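Local coordinates for viral structural protein 4 (Bombyx mori cytoplasmic polyhedrosis virus, PDB 6TZ0) that binds GTP and probably serves as a nucleotide-handling partner of the viral RNA-dependent RNA polymerase during transcription inside the virus particle, at residues V267-L273 with Y296-D301; K291-F295 with S361-T365; M322-A328 with T544-E549; E354-K359 with L507-T513. One frame throughout, in Å; residues are numbered along the deposited sequence.

Contact 1. Residues V267-L273 with Y296-D301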
loop_
_atom_site.group_PDB
_atom_site.type_symbol
_atom_site.label_atom_id
_atom_site.label_comp_id
_atom_site.label_asym_id
_atom_site.label_seq_id
_atom_site.Cartn_x
_atom_site.Cartn_y
_atom_site.Cartn_z
ATOM N N VAL B 267 -8.791 4.992 49.437
ATOM C CA VAL B 267 -9.067 4.537 48.081
ATOM C C VAL B 267 -10.567 4.628 47.833
ATOM O O VAL B 267 -11.357 4.147 48.649
ATOM C CB VAL B 267 -8.564 3.095 47.865
ATOM C CG1 VAL B 267 -8.877 2.614 46.467
ATOM C CG2 VAL B 267 -7.077 2.995 48.135
ATOM N N THR B 268 -10.960 5.228 46.709
ATOM C CA THR B 268 -12.366 5.320 46.330
ATOM C C THR B 268 -12.710 4.322 45.228
ATOM O O THR B 268 -11.981 4.191 44.242
ATOM C CB THR B 268 -12.724 6.730 45.864
ATOM O OG1 THR B 268 -11.963 7.052 44.699
ATOM C CG2 THR B 268 -12.414 7.739 46.945
ATOM N N MET B 269 -13.845 3.642 45.392
ATOM C CA MET B 269 -14.272 2.573 44.499
ATOM C C MET B 269 -15.715 2.785 44.064
ATOM O O MET B 269 -16.608 2.882 44.907
ATOM C CB MET B 269 -14.151 1.212 45.187
ATOM C CG MET B 269 -14.510 0.034 44.308
ATOM S SD MET B 269 -14.476 -1.510 45.223
ATOM C CE MET B 269 -12.721 -1.749 45.411
ATOM N N MET B 270 -15.944 2.825 42.755
ATOM C CA MET B 270 -17.285 2.895 42.188
ATOM C C MET B 270 -17.773 1.485 41.886
ATOM O O MET B 270 -17.054 0.697 41.267
ATOM C CB MET B 270 -17.299 3.742 40.918
ATOM C CG MET B 270 -16.974 5.193 41.150
ATOM S SD MET B 270 -16.838 6.138 39.627
ATOM C CE MET B 270 -18.548 6.263 39.162
ATOM N N VAL B 271 -18.987 1.166 42.333
ATOM C CA VAL B 271 -19.556 -0.173 42.227
ATOM C C VAL B 271 -20.922 -0.069 41.560
ATOM O O VAL B 271 -21.710 0.825 41.884
ATOM C CB VAL B 271 -19.665 -0.849 43.616
ATOM C CG1 VAL B 271 -20.312 -2.214 43.537
ATOM C CG2 VAL B 271 -18.312 -0.999 44.249
ATOM N N ASN B 272 -21.210 -0.989 40.634
ATOM C CA ASN B 272 -22.483 -1.038 39.924
ATOM C C ASN B 272 -23.526 -1.884 40.628
ATOM O O ASN B 272 -24.356 -2.507 39.963
ATOM C CB ASN B 272 -22.291 -1.561 38.503
ATOM C CG ASN B 272 -21.597 -0.585 37.623
ATOM O OD1 ASN B 272 -20.485 -0.818 37.177
ATOM N ND2 ASN B 272 -22.255 0.511 37.342
ATOM N N LEU B 273 -23.495 -1.949 41.948
ATOM C CA LEU B 273 -24.554 -2.587 42.704
ATOM C C LEU B 273 -25.139 -1.584 43.681
ATOM O O LEU B 273 -24.496 -0.602 44.051
ATOM C CB LEU B 273 -24.050 -3.813 43.463
ATOM C CG LEU B 273 -23.572 -4.998 42.633
ATOM C CD1 LEU B 273 -23.064 -6.072 43.557
ATOM C CD2 LEU B 273 -24.681 -5.523 41.747
ATOM N N TYR B 296 -17.978 -6.146 39.990
ATOM C CA TYR B 296 -18.719 -4.923 39.705
ATOM C C TYR B 296 -18.032 -3.631 40.136
ATOM O O TYR B 296 -18.688 -2.588 40.151
ATOM C CB TYR B 296 -20.109 -4.994 40.348
ATOM C CG TYR B 296 -20.966 -6.063 39.739
ATOM C CD1 TYR B 296 -21.585 -5.862 38.519
ATOM C CD2 TYR B 296 -21.129 -7.287 40.364
ATOM C CE1 TYR B 296 -22.357 -6.843 37.946
ATOM C CE2 TYR B 296 -21.898 -8.274 39.798
ATOM C CZ TYR B 296 -22.511 -8.046 38.592
ATOM O OH TYR B 296 -23.280 -9.030 38.028
ATOM N N GLY B 297 -16.740 -3.645 40.445
ATOM C CA GLY B 297 -16.065 -2.473 40.971
ATOM C C GLY B 297 -14.945 -1.981 40.075
ATOM O O GLY B 297 -14.352 -2.750 39.321
ATOM N N VAL B 298 -14.669 -0.678 40.163
ATOM C CA VAL B 298 -13.549 -0.025 39.483
ATOM C C VAL B 298 -12.938 0.974 40.457
ATOM O O VAL B 298 -13.641 1.853 40.965
ATOM C CB VAL B 298 -13.968 0.701 38.188
ATOM C CG1 VAL B 298 -12.812 1.500 37.634
ATOM C CG2 VAL B 298 -14.428 -0.264 37.128
ATOM N N ILE B 299 -11.641 0.857 40.711
ATOM C CA ILE B 299 -10.935 1.815 41.556
ATOM C C ILE B 299 -10.586 3.053 40.742
ATOM O O ILE B 299 -10.006 2.958 39.656
ATOM C CB ILE B 299 -9.688 1.169 42.176
ATOM C CG1 ILE B 299 -10.117 0.185 43.256
ATOM C CG2 ILE B 299 -8.744 2.203 42.744
ATOM C CD1 ILE B 299 -9.019 -0.681 43.755
ATOM N N THR B 300 -10.939 4.225 41.269
ATOM C CA THR B 300 -10.796 5.487 40.562
ATOM C C THR B 300 -9.503 6.218 40.903
ATOM O O THR B 300 -9.439 7.442 40.762
ATOM C CB THR B 300 -11.993 6.383 40.860
ATOM O OG1 THR B 300 -12.018 6.687 42.257
ATOM C CG2 THR B 300 -13.278 5.675 40.505
ATOM N N ASP B 301 -8.476 5.505 41.342
ATOM C CA ASP B 301 -7.217 6.111 41.742
ATOM C C ASP B 301 -6.100 5.687 40.801
ATOM O O ASP B 301 -6.261 4.799 39.962
ATOM C CB ASP B 301 -6.860 5.727 43.176
ATOM C CG ASP B 301 -7.765 6.374 44.189
ATOM O OD1 ASP B 301 -8.290 7.470 43.911
ATOM O OD2 ASP B 301 -7.945 5.788 45.269
#
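Met269 and Ile299 face each other across an antiparallel strand pair, in which the short strand 297-299 runs along one side of strand 266-271 and forms an outermost strand of a four-stranded sheet. The chain between the two includes helix 290-296, so this is not a tight hairpin. The centre of the contact is tightly packed. Met270 and Val298 form a hydrogen-bonded pair whose two bonds, Met270 N to Val298 O at 3.1 Å and Val298 N to Met270 O at 3.0 Å, tie the middle together. Two further bonds prolong the pairing: Thr300 N to Thr268 O (3.2 Å), almost straight, and Asn272 N to Tyr296 O. Met269 and Val271 send their side chains to one face, where Leu293 of helix 290-296 packs on both; Gly297 adds no side chain there. Met269 leaves the backbone extended and bends only at its last torsion (chi3 -73°), which brings CE against Ile299 CG1 at 3.9 Å. On the other face Met270 SD lies against Thr300 CG2, and Phe548 of helix 547-556 covers Val298. The ends are looser. At one, Thr268 N gives Asp301 OD2 a weak bond, and Arg595 of the polymerase chain covers Val267 and Asp301. The other, beyond the paired strands, is partly exposed; apart from the Asn272 bond, its side chains meet mainly through a CH-pi contact: Leu273 CD2 stands over the centre of the Tyr296 ring, 4.2 Å from its centroid and 10° off the normal.

Contact 2. Residues K291-F295 with S361-T365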
loop_
_atom_site.group_PDB
_atom_site.type_symbol
_atom_site.label_atom_id
_atom_site.label_comp_id
_atom_site.label_asym_id
_atom_site.label_seq_id
_atom_site.Cartn_x
_atom_site.Cartn_y
_atom_site.Cartn_z
ATOM N N LYS B 291 -16.189 -11.063 45.967
ATOM C CA LYS B 291 -16.447 -11.441 44.584
ATOM C C LYS B 291 -17.395 -10.465 43.901
ATOM O O LYS B 291 -17.244 -10.198 42.706
ATOM C CB LYS B 291 -16.993 -12.867 44.536
ATOM C CG LYS B 291 -17.116 -13.444 43.144
ATOM C CD LYS B 291 -17.682 -14.850 43.165
ATOM C CE LYS B 291 -16.659 -15.854 43.663
ATOM N NZ LYS B 291 -15.547 -16.030 42.693
ATOM N N LYS B 292 -18.345 -9.894 44.646
ATOM C CA LYS B 292 -19.215 -8.866 44.084
ATOM C C LYS B 292 -18.438 -7.597 43.768
ATOM O O LYS B 292 -18.686 -6.950 42.742
ATOM C CB LYS B 292 -20.353 -8.560 45.053
ATOM C CG LYS B 292 -21.351 -9.673 45.223
ATOM C CD LYS B 292 -22.462 -9.240 46.154
ATOM C CE LYS B 292 -23.460 -10.353 46.377
ATOM N NZ LYS B 292 -24.507 -9.946 47.340
ATOM N N LEU B 293 -17.495 -7.230 44.641
ATOM C CA LEU B 293 -16.626 -6.088 44.380
ATOM C C LEU B 293 -15.755 -6.327 43.158
ATOM O O LEU B 293 -15.548 -5.418 42.351
ATOM C CB LEU B 293 -15.746 -5.809 45.595
ATOM C CG LEU B 293 -16.370 -5.308 46.888
ATOM C CD1 LEU B 293 -15.310 -5.269 47.957
ATOM C CD2 LEU B 293 -16.944 -3.937 46.669
ATOM N N LEU B 294 -15.219 -7.541 43.025
ATOM C CA LEU B 294 -14.398 -7.884 41.871
ATOM C C LEU B 294 -15.205 -7.869 40.582
ATOM O O LEU B 294 -14.724 -7.400 39.546
ATOM C CB LEU B 294 -13.763 -9.257 42.077
ATOM C CG LEU B 294 -12.897 -9.808 40.941
ATOM C CD1 LEU B 294 -11.665 -8.964 40.757
ATOM C CD2 LEU B 294 -12.523 -11.251 41.188
ATOM N N PHE B 295 -16.440 -8.362 40.624
ATOM C CA PHE B 295 -17.232 -8.419 39.407
ATOM C C PHE B 295 -17.844 -7.078 39.042
ATOM O O PHE B 295 -18.201 -6.881 37.879
ATOM C CB PHE B 295 -18.352 -9.461 39.522
ATOM C CG PHE B 295 -17.880 -10.896 39.521
ATOM C CD1 PHE B 295 -16.564 -11.224 39.238
ATOM C CD2 PHE B 295 -18.773 -11.922 39.758
ATOM C CE1 PHE B 295 -16.145 -12.534 39.237
ATOM C CE2 PHE B 295 -18.359 -13.236 39.748
ATOM C CZ PHE B 295 -17.043 -13.538 39.485
ATOM N N SER B 361 -10.550 -16.317 38.363
ATOM C CA SER B 361 -11.805 -16.370 39.101
ATOM C C SER B 361 -12.924 -15.642 38.364
ATOM O O SER B 361 -14.084 -16.064 38.416
ATOM C CB SER B 361 -11.609 -15.777 40.493
ATOM O OG SER B 361 -12.825 -15.769 41.214
ATOM N N PHE B 362 -12.602 -14.554 37.670
ATOM C CA PHE B 362 -13.629 -13.916 36.858
ATOM C C PHE B 362 -13.884 -14.676 35.568
ATOM O O PHE B 362 -15.043 -14.857 35.180
ATOM C CB PHE B 362 -13.268 -12.469 36.534
ATOM C CG PHE B 362 -14.214 -11.834 35.557
ATOM C CD1 PHE B 362 -15.505 -11.527 35.925
ATOM C CD2 PHE B 362 -13.813 -11.563 34.261
ATOM C CE1 PHE B 362 -16.377 -10.968 35.024
ATOM C CE2 PHE B 362 -14.683 -11.002 33.359
ATOM C CZ PHE B 362 -15.963 -10.705 33.742
ATOM N N LEU B 363 -12.826 -15.105 34.876
ATOM C CA LEU B 363 -13.023 -15.687 33.555
ATOM C C LEU B 363 -13.646 -17.077 33.601
ATOM O O LEU B 363 -14.250 -17.491 32.607
ATOM C CB LEU B 363 -11.704 -15.699 32.792
ATOM C CG LEU B 363 -11.269 -14.321 32.299
ATOM C CD1 LEU B 363 -9.866 -14.341 31.756
ATOM C CD2 LEU B 363 -12.227 -13.851 31.232
ATOM N N SER B 364 -13.587 -17.770 34.742
ATOM C CA SER B 364 -14.354 -19.003 34.894
ATOM C C SER B 364 -15.856 -18.726 34.886
ATOM O O SER B 364 -16.622 -19.400 34.184
ATOM C CB SER B 364 -13.945 -19.709 36.181
ATOM O OG SER B 364 -14.317 -18.943 37.309
ATOM N N THR B 365 -16.291 -17.720 35.646
ATOM C CA THR B 365 -17.699 -17.334 35.661
ATOM C C THR B 365 -18.126 -16.757 34.317
ATOM O O THR B 365 -19.257 -16.982 33.869
ATOM C CB THR B 365 -17.929 -16.328 36.790
ATOM O OG1 THR B 365 -17.490 -16.901 38.026
ATOM C CG2 THR B 365 -19.396 -15.963 36.927
#
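Phe295 presents a ring face to the edge of Phe362, an offset edge-to-face (T-shaped) pair with centroids 5.5 Å apart and planes at 67°. Within the pair, Phe362 CD1 comes to 3.5 Å from Phe295 CD1, while Phe295 CE1 lies at the rim of the Phe362 ring, in its plane. The helices carrying these rings cross at 80° with axes 11.2 Å apart, too wide for backbones to meet, so long side chains span the gap. The Phe295 ring is steadied from its own helix one turn back: Lys291 CG sits 3.6 Å above its plane, displaced toward the rim. The far end of the ring reaches the other helix, where CZ approaches Thr365 OG1 at 3.7 Å and the Ser361 carbonyl O borders its edge. Lys291 then carries on past the ring. Its chain runs straight through chi2 and turns at chi3 and chi4, delivering NZ to 3.1 Å from Ser361 OG on the exposed side of the contact. Ser361 belongs to a GTP-binding site of this protein, empty in this chain, so the lysine ammonium probably adds positive charge near that site. Within helix 359-374, Ser364 OG turns back to bond Ser361 O, meeting it from above the carbonyl plane. This helix follows the nucleotide-binding loop, and its Phe362 also packs on Pro547, Met550 and Leu551 of helix 547-556. Helix 290-296, in turn, rests Leu293 on strands 255-261 and 266-271 and Leu294 on the loop residues Thr509 and Asn511.

Contact 3. Residues M322-A328 with T544-E549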
loop_
_atom_site.group_PDB
_atom_site.type_symbol
_atom_site.label_atom_id
_atom_site.label_comp_id
_atom_site.label_asym_id
_atom_site.label_seq_id
_atom_site.Cartn_x
_atom_site.Cartn_y
_atom_site.Cartn_z
ATOM N N MET B 322 -21.739 3.402 36.594
ATOM C CA MET B 322 -20.821 3.583 35.484
ATOM C C MET B 322 -21.420 3.059 34.187
ATOM O O MET B 322 -22.188 2.096 34.172
ATOM C CB MET B 322 -19.516 2.847 35.760
ATOM C CG MET B 322 -18.771 3.359 36.959
ATOM S SD MET B 322 -17.226 2.500 37.258
ATOM C CE MET B 322 -17.834 0.994 37.993
ATOM N N ASN B 323 -21.054 3.694 33.100
ATOM C CA ASN B 323 -21.431 3.209 31.794
ATOM C C ASN B 323 -20.229 2.560 31.127
ATOM O O ASN B 323 -19.111 3.064 31.258
ATOM C CB ASN B 323 -21.949 4.343 30.909
ATOM C CG ASN B 323 -23.149 5.035 31.504
ATOM O OD1 ASN B 323 -23.092 6.214 31.837
ATOM N ND2 ASN B 323 -24.241 4.300 31.656
ATOM N N PRO B 324 -20.417 1.438 30.440
ATOM C CA PRO B 324 -19.278 0.772 29.800
ATOM C C PRO B 324 -18.749 1.542 28.601
ATOM O O PRO B 324 -19.467 2.299 27.947
ATOM C CB PRO B 324 -19.855 -0.583 29.384
ATOM C CG PRO B 324 -21.313 -0.369 29.311
ATOM C CD PRO B 324 -21.641 0.628 30.361
ATOM N N SER B 325 -17.464 1.340 28.325
ATOM C CA SER B 325 -16.791 2.011 27.226
ATOM C C SER B 325 -17.275 1.480 25.881
ATOM O O SER B 325 -17.740 0.348 25.758
ATOM C CB SER B 325 -15.281 1.825 27.339
ATOM O OG SER B 325 -14.610 2.398 26.234
ATOM N N GLY B 326 -17.147 2.315 24.859
ATOM C CA GLY B 326 -17.594 1.943 23.536
ATOM C C GLY B 326 -16.657 0.990 22.832
ATOM O O GLY B 326 -17.110 0.049 22.171
ATOM N N GLY B 327 -15.349 1.213 22.965
ATOM C CA GLY B 327 -14.390 0.332 22.323
ATOM C C GLY B 327 -14.318 -1.033 22.964
ATOM O O GLY B 327 -14.111 -2.036 22.272
ATOM N N ALA B 328 -14.499 -1.090 24.285
ATOM C CA ALA B 328 -14.532 -2.360 24.993
ATOM C C ALA B 328 -15.702 -3.211 24.531
ATOM O O ALA B 328 -15.523 -4.375 24.154
ATOM C CB ALA B 328 -14.609 -2.110 26.496
ATOM N N THR B 544 -8.667 -1.807 26.849
ATOM C CA THR B 544 -8.794 -2.105 28.266
ATOM C C THR B 544 -10.253 -2.364 28.608
ATOM O O THR B 544 -11.127 -1.561 28.274
ATOM C CB THR B 544 -8.242 -0.951 29.098
ATOM O OG1 THR B 544 -6.863 -0.755 28.772
ATOM C CG2 THR B 544 -8.355 -1.254 30.566
ATOM N N VAL B 545 -10.514 -3.499 29.252
ATOM C CA VAL B 545 -11.862 -3.949 29.566
ATOM C C VAL B 545 -11.912 -4.287 31.051
ATOM O O VAL B 545 -10.998 -4.932 31.571
ATOM C CB VAL B 545 -12.261 -5.171 28.713
ATOM C CG1 VAL B 545 -13.642 -5.628 29.044
ATOM C CG2 VAL B 545 -12.200 -4.857 27.242
ATOM N N TYR B 546 -12.964 -3.834 31.738
ATOM C CA TYR B 546 -13.251 -4.195 33.117
ATOM C C TYR B 546 -14.208 -5.381 33.163
ATOM O O TYR B 546 -14.854 -5.694 32.162
ATOM C CB TYR B 546 -13.840 -2.994 33.853
ATOM C CG TYR B 546 -12.849 -1.887 34.076
ATOM C CD1 TYR B 546 -11.806 -2.041 34.974
ATOM C CD2 TYR B 546 -12.986 -0.671 33.435
ATOM C CE1 TYR B 546 -10.902 -1.035 35.187
ATOM C CE2 TYR B 546 -12.091 0.345 33.652
ATOM C CZ TYR B 546 -11.052 0.161 34.529
ATOM O OH TYR B 546 -10.154 1.174 34.748
ATOM N N PRO B 547 -14.294 -6.095 34.301
ATOM C CA PRO B 547 -15.219 -7.242 34.378
ATOM C C PRO B 547 -16.695 -6.925 34.182
ATOM O O PRO B 547 -17.406 -7.735 33.565
ATOM C CB PRO B 547 -14.947 -7.795 35.781
ATOM C CG PRO B 547 -13.555 -7.469 36.032
ATOM C CD PRO B 547 -13.321 -6.137 35.411
ATOM N N PHE B 548 -17.188 -5.784 34.675
ATOM C CA PHE B 548 -18.606 -5.484 34.488
ATOM C C PHE B 548 -18.907 -5.180 33.030
ATOM O O PHE B 548 -20.026 -5.410 32.569
ATOM C CB PHE B 548 -19.048 -4.326 35.396
ATOM C CG PHE B 548 -18.629 -2.961 34.920
ATOM C CD1 PHE B 548 -17.352 -2.491 35.153
ATOM C CD2 PHE B 548 -19.538 -2.121 34.293
ATOM C CE1 PHE B 548 -16.978 -1.241 34.721
ATOM C CE2 PHE B 548 -19.166 -0.868 33.861
ATOM C CZ PHE B 548 -17.891 -0.428 34.079
ATOM N N GLU B 549 -17.901 -4.722 32.283
ATOM C CA GLU B 549 -18.054 -4.530 30.847
ATOM C C GLU B 549 -18.165 -5.864 30.115
ATOM O O GLU B 549 -18.963 -5.999 29.181
ATOM C CB GLU B 549 -16.883 -3.707 30.323
ATOM C CG GLU B 549 -16.876 -2.299 30.873
ATOM C CD GLU B 549 -15.678 -1.488 30.434
ATOM O OE1 GLU B 549 -14.723 -2.067 29.884
ATOM O OE2 GLU B 549 -15.701 -0.257 30.618
#
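A buried carboxylate, that of Glu549, joins the start of helix 547-556 to Ser325, the N-cap residue of helix 326-340. Two helix N-termini thus share one acid, beside strand 543-545, an outermost strand of the five-stranded parallel sheet that carries the nucleotide-binding loop. On its own helix Glu549 accepts at OE1 from Tyr546 N (3.1 Å), the side-chain-to-N-cap bond of a capping box, here only half of that motif; the donor arrives from above the carboxylate plane. The other oxygen, OE2, takes a weak but fairly straight bond from Ser325 N at 3.3 Å, and it forms a salt bridge with Arg377 of the polymerase chain. These donors, together with the helix ends, would tend to stabilise the ionised acid in its buried position. Nearer its backbone, Glu549 CG lies against Pro324 CB at 3.7 Å and also over a face of the Phe548 ring. CG of Phe548 sits between the backbone N and carbonyl carbon (chi1 77°), which swings this ring toward Met322. The methionine crosses it at about a right angle: CB is 4.0 Å from Phe548 CZ, CE lies over one face, and SD is 5.1 Å from the ring centroid, an oblique Met-aromatic contact. Val298 of the antiparallel sheet touches both side chains. At the other end of the contact Ala328 CB, in the first turn of its helix, touches both Val545 CG2 at 3.7 Å and Glu549 OE1 at 3.4 Å.

Contact 4. Residues E354-K359 with L507-T513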
loop_
_atom_site.group_PDB
_atom_site.type_symbol
_atom_site.label_atom_id
_atom_site.label_comp_id
_atom_site.label_asym_id
_atom_site.label_seq_id
_atom_site.Cartn_x
_atom_site.Cartn_y
_atom_site.Cartn_z
ATOM N N GLU B 354 -2.443 -8.377 34.409
ATOM C CA GLU B 354 -1.280 -8.428 35.276
ATOM C C GLU B 354 -1.376 -9.617 36.218
ATOM O O GLU B 354 -2.459 -10.044 36.619
ATOM C CB GLU B 354 -1.125 -7.139 36.080
ATOM C CG GLU B 354 -0.659 -5.941 35.275
ATOM C CD GLU B 354 -0.436 -4.715 36.136
ATOM O OE1 GLU B 354 -0.748 -4.770 37.341
ATOM O OE2 GLU B 354 0.054 -3.695 35.615
ATOM N N LYS B 355 -0.217 -10.152 36.557
ATOM C CA LYS B 355 -0.098 -11.322 37.411
ATOM C C LYS B 355 -0.453 -10.918 38.833
ATOM O O LYS B 355 0.348 -10.300 39.535
ATOM C CB LYS B 355 1.319 -11.869 37.311
ATOM C CG LYS B 355 1.542 -13.169 38.005
ATOM C CD LYS B 355 2.916 -13.692 37.707
ATOM C CE LYS B 355 3.158 -14.957 38.470
ATOM N NZ LYS B 355 2.200 -16.007 38.043
ATOM N N GLY B 356 -1.666 -11.248 39.259
ATOM C CA GLY B 356 -2.123 -10.872 40.580
ATOM C C GLY B 356 -3.484 -10.218 40.566
ATOM O O GLY B 356 -3.975 -9.771 41.603
ATOM N N ALA B 357 -4.113 -10.178 39.392
ATOM C CA ALA B 357 -5.370 -9.470 39.208
ATOM C C ALA B 357 -6.591 -10.303 39.566
ATOM O O ALA B 357 -7.687 -9.747 39.662
ATOM C CB ALA B 357 -5.487 -8.991 37.763
ATOM N N GLY B 358 -6.434 -11.605 39.774
ATOM C CA GLY B 358 -7.568 -12.460 40.057
ATOM C C GLY B 358 -8.409 -12.687 38.821
ATOM O O GLY B 358 -9.638 -12.623 38.875
ATOM N N LYS B 359 -7.750 -12.958 37.698
ATOM C CA LYS B 359 -8.430 -13.037 36.414
ATOM C C LYS B 359 -9.009 -14.411 36.114
ATOM O O LYS B 359 -9.968 -14.500 35.337
ATOM C CB LYS B 359 -7.492 -12.605 35.276
ATOM C CG LYS B 359 -6.333 -13.532 34.913
ATOM C CD LYS B 359 -5.100 -13.317 35.780
ATOM C CE LYS B 359 -3.878 -13.980 35.180
ATOM N NZ LYS B 359 -2.704 -13.873 36.081
ATOM N N LEU B 507 -7.325 -6.872 30.649
ATOM C CA LEU B 507 -8.205 -6.851 31.806
ATOM C C LEU B 507 -7.570 -6.086 32.959
ATOM O O LEU B 507 -6.393 -6.272 33.270
ATOM C CB LEU B 507 -8.531 -8.289 32.220
ATOM C CG LEU B 507 -9.380 -8.676 33.429
ATOM C CD1 LEU B 507 -10.180 -9.896 33.136
ATOM C CD2 LEU B 507 -8.448 -9.030 34.546
ATOM N N ARG B 508 -8.364 -5.225 33.592
ATOM C CA ARG B 508 -7.993 -4.573 34.838
ATOM C C ARG B 508 -9.040 -4.898 35.889
ATOM O O ARG B 508 -10.229 -4.974 35.580
ATOM C CB ARG B 508 -7.891 -3.056 34.687
ATOM C CG ARG B 508 -6.888 -2.557 33.681
ATOM C CD ARG B 508 -5.462 -2.799 34.102
ATOM N NE ARG B 508 -4.528 -2.239 33.131
ATOM C CZ ARG B 508 -3.956 -1.050 33.248
ATOM N NH1 ARG B 508 -4.196 -0.312 34.315
ATOM N NH2 ARG B 508 -3.129 -0.611 32.313
ATOM N N THR B 509 -8.602 -5.097 37.129
ATOM C CA THR B 509 -9.499 -5.378 38.243
ATOM C C THR B 509 -9.233 -4.411 39.387
ATOM O O THR B 509 -8.429 -3.483 39.276
ATOM C CB THR B 509 -9.347 -6.815 38.751
ATOM O OG1 THR B 509 -7.985 -7.051 39.123
ATOM C CG2 THR B 509 -9.773 -7.809 37.708
ATOM N N ILE B 510 -9.929 -4.634 40.498
ATOM C CA ILE B 510 -9.679 -3.884 41.719
ATOM C C ILE B 510 -8.619 -4.599 42.552
ATOM O O ILE B 510 -8.873 -5.073 43.665
ATOM C CB ILE B 510 -10.997 -3.718 42.499
ATOM C CG1 ILE B 510 -11.755 -5.048 42.569
ATOM C CG2 ILE B 510 -11.886 -2.713 41.823
ATOM C CD1 ILE B 510 -12.562 -5.160 43.785
ATOM N N ASN B 511 -7.382 -4.566 42.098
ATOM C CA ASN B 511 -6.347 -5.323 42.789
ATOM C C ASN B 511 -5.028 -4.610 42.609
ATOM O O ASN B 511 -4.584 -4.395 41.480
ATOM C CB ASN B 511 -6.249 -6.764 42.284
ATOM C CG ASN B 511 -7.351 -7.652 42.821
ATOM O OD1 ASN B 511 -8.179 -8.157 42.073
ATOM N ND2 ASN B 511 -7.366 -7.840 44.132
ATOM N N ASP B 512 -4.415 -4.243 43.720
ATOM C CA ASP B 512 -3.038 -3.791 43.695
ATOM C C ASP B 512 -2.214 -5.062 43.557
ATOM O O ASP B 512 -2.063 -5.821 44.516
ATOM C CB ASP B 512 -2.713 -3.003 44.956
ATOM C CG ASP B 512 -1.511 -2.116 44.788
ATOM O OD1 ASP B 512 -1.625 -1.135 44.036
ATOM O OD2 ASP B 512 -0.467 -2.366 45.411
ATOM N N THR B 513 -1.728 -5.315 42.338
ATOM C CA THR B 513 -1.114 -6.595 42.005
ATOM C C THR B 513 0.184 -6.811 42.765
ATOM O O THR B 513 0.473 -7.926 43.215
ATOM C CB THR B 513 -0.870 -6.671 40.503
ATOM O OG1 THR B 513 -0.056 -5.567 40.097
ATOM C CG2 THR B 513 -2.180 -6.632 39.750
#
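Thr509 OG1 donates to Ala357 O at 2.8 Å, one of two hydroxyl bonds between the loops, lying in the carbonyl plane and using a lone pair at a C=O...O angle of 121°. Thr513 OG1, held between its backbone N and carbonyl carbon, donates to Glu354 OE1 at 3.0 Å on the anti side of the carboxylate, tilted 31° out of its plane. Arg531 of helix 524-537 donates from NE to the same threonine oxygen and makes a long, weak ion pair with Glu354, so hydroxyl, acid and guanidinium form a small polar cluster. Backbone shape comes next. Residues 354-359 follow strand 347-353 and lead into helix 359-374 as a P-loop of Walker A type; Lys355, Gly356, Gly358 and Lys359 bind GTP, which is absent from this chain. Gly356 adopts phi 130° and passes close to Thr513, their CA atoms 4.6 Å apart, while Ala357 N bonds back to Glu354 O. Asn511 CB rests 3.8 Å from Gly356 O. The remaining contacts are apolar. Thr513 CG2 touches Glu354 CB at 3.9 Å, crossing at about a right angle. Leu507 CD2 meets Lys359 CB at 3.8 Å, from which the lysine chain bends away at chi2.

In the fold
Contacts 2 and 4 lie closest, their centres 11 Å apart, and both hold GTP-binding residues: Ser361 in contact 2, and Lys355, Gly356, Gly358 and Lys359 in contact 4. Ile510 connects the antiparallel sheet to this region, with CD1 3.8 Å from Met269 CE of contact 1 and 3.3 Å from Leu293 O of contact 2. Contact 3 sits between the sheet and the nucleotide-binding part: Val298 CG2 packs 3.6 Å from Phe548 CE1, and Phe362 CZ lies 3.3 Å from Pro547 O. It stands back from the site, the side chains of Val545 and Lys359 being about 11 Å apart, but it bonds to the polymerase chain.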